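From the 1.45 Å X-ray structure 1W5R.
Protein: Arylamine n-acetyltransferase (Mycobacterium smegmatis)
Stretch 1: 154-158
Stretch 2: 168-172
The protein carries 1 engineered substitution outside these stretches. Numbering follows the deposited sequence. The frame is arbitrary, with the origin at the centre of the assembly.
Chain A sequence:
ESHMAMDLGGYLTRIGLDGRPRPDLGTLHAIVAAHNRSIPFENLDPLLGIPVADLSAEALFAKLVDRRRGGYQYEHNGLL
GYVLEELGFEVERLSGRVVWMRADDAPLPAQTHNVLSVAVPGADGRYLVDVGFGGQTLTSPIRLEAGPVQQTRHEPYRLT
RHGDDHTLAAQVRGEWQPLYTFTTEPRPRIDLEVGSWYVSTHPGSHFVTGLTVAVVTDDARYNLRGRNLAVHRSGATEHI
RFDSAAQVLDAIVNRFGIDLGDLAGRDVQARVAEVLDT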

# COMPACT_ATOMS: atom_id res chain seq x y z
N HIS A 154 20.33 -1.55 1.82
CA HIS A 154 19.10 -1.08 2.45
C HIS A 154 19.45 -0.52 3.83
O HIS A 154 20.14 0.50 3.90
CB HIS A 154 18.03 -2.19 2.46
CG HIS A 154 17.68 -2.68 1.09
ND1 HIS A 154 16.48 -2.41 0.47
CD2 HIS A 154 18.42 -3.37 0.19
CE1 HIS A 154 16.48 -2.95 -0.74
NE2 HIS A 154 17.65 -3.54 -0.93
N GLU A 155 19.02 -1.17 4.91
CA GLU A 155 19.19 -0.65 6.27
C GLU A 155 20.55 -1.04 6.83
O GLU A 155 21.17 -1.99 6.35
CB GLU A 155 18.12 -1.21 7.24
CG GLU A 155 16.70 -1.16 6.76
CD GLU A 155 16.28 -2.41 6.00
OE1 GLU A 155 17.15 -3.11 5.43
OE2 GLU A 155 15.07 -2.66 5.94
N PRO A 156 21.02 -0.31 7.85
CA PRO A 156 22.19 -0.78 8.59
C PRO A 156 21.92 -2.11 9.32
O PRO A 156 20.81 -2.34 9.83
CB PRO A 156 22.44 0.32 9.62
CG PRO A 156 21.63 1.49 9.18
CD PRO A 156 20.53 1.01 8.33
N TYR A 157 22.94 -2.96 9.35
CA TYR A 157 22.90 -4.20 10.15
C TYR A 157 24.09 -4.22 11.10
O TYR A 157 25.04 -3.46 10.93
CB TYR A 157 22.94 -5.46 9.27
CG TYR A 157 21.63 -5.83 8.59
CD1 TYR A 157 21.00 -4.97 7.69
CD2 TYR A 157 21.04 -7.08 8.83
CE1 TYR A 157 19.80 -5.32 7.06
CE2 TYR A 157 19.85 -7.45 8.18
CZ TYR A 157 19.24 -6.56 7.32
OH TYR A 157 18.07 -6.91 6.68
N ARG A 158 24.04 -5.10 12.10
CA ARG A 158 25.14 -5.21 13.07
C ARG A 158 25.26 -6.63 13.62
O ARG A 158 24.25 -7.25 14.01
CB ARG A 158 24.92 -4.23 14.23
CG ARG A 158 26.10 -4.14 15.19
CD ARG A 158 25.79 -3.27 16.39
NE ARG A 158 26.96 -3.15 17.27
CZ ARG A 158 26.90 -3.01 18.59
NH1 ARG A 158 25.73 -2.95 19.22
NH2 ARG A 158 28.02 -2.92 19.29
N LEU A 168 22.84 -11.39 14.69
CA LEU A 168 22.63 -10.40 13.64
C LEU A 168 21.38 -9.58 13.94
O LEU A 168 20.31 -10.14 14.19
CB LEU A 168 22.44 -11.09 12.28
CG LEU A 168 22.26 -10.11 11.11
CD1 LEU A 168 23.55 -9.35 10.85
CD2 LEU A 168 21.79 -10.85 9.86
N ALA A 169 21.53 -8.25 13.91
CA ALA A 169 20.41 -7.33 14.07
C ALA A 169 20.30 -6.40 12.87
O ALA A 169 21.29 -6.15 12.17
CB ALA A 169 20.55 -6.51 15.35
N ALA A 170 19.10 -5.91 12.65
CA ALA A 170 18.82 -4.94 11.59
C ALA A 170 18.17 -3.71 12.19
O ALA A 170 17.36 -3.81 13.13
CB ALA A 170 17.90 -5.53 10.54
N GLN A 171 18.51 -2.54 11.65
CA GLN A 171 17.87 -1.31 12.07
C GLN A 171 16.63 -1.16 11.22
O GLN A 171 16.68 -0.72 10.07
CB GLN A 171 18.81 -0.11 11.90
CG GLN A 171 18.28 1.15 12.56
CD GLN A 171 19.16 2.33 12.26
OE1 GLN A 171 20.29 2.40 12.74
NE2 GLN A 171 18.67 3.24 11.44
N VAL A 172 15.50 -1.58 11.79
CA VAL A 172 14.25 -1.59 11.06
C VAL A 172 13.43 -0.38 11.47
O VAL A 172 12.96 -0.27 12.61
CB VAL A 172 13.46 -2.89 11.32
CG1 VAL A 172 12.15 -2.89 10.53
CG2 VAL A 172 14.30 -4.14 11.00

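How does stretch 1 approach its neighbour? His154 stays out of reach, and contact begins at Glu155, whose CB lies 3.2 Å from the backbone O of Gln171. The Glu155 carboxylate is hydrogen-bonded elsewhere in the structure.

What does Pro156 offer, having no backbone N-H to donate? Its carbonyl: Gln171 N donates to Pro156 O at 2.9 Å, nearly straight at 170°. Beside this bond the side chains also meet, with Pro156 CG 3.9 Å from Gln171 OE1.

Why does Tyr157 sit so close to Ala170? The two form a non-hydrogen-bonded pair of an antiparallel bridge, their CA atoms 4.4 Å apart and their side chains on the same face of the sheet. The small methyl of Ala170 fits over the Tyr157 ring, its CB 3.7 Å from the ring centroid and 16° off the normal, a CH-pi contact. Leu168 packs at the ring's edge, CD1 to Tyr157 CD2 at 3.9 Å.

What locks the strands at Arg158? A reciprocal pair of backbone hydrogen bonds with Ala169: Arg158 N to Ala169 O and Ala169 N to Arg158 O, both 2.9 Å. The same Ala169 O accepts a CA-H...O contact from Tyr157 CA at 3.2 Å. The extended Arg158 side chain starts on the face shared with Ala169, but its end leads away.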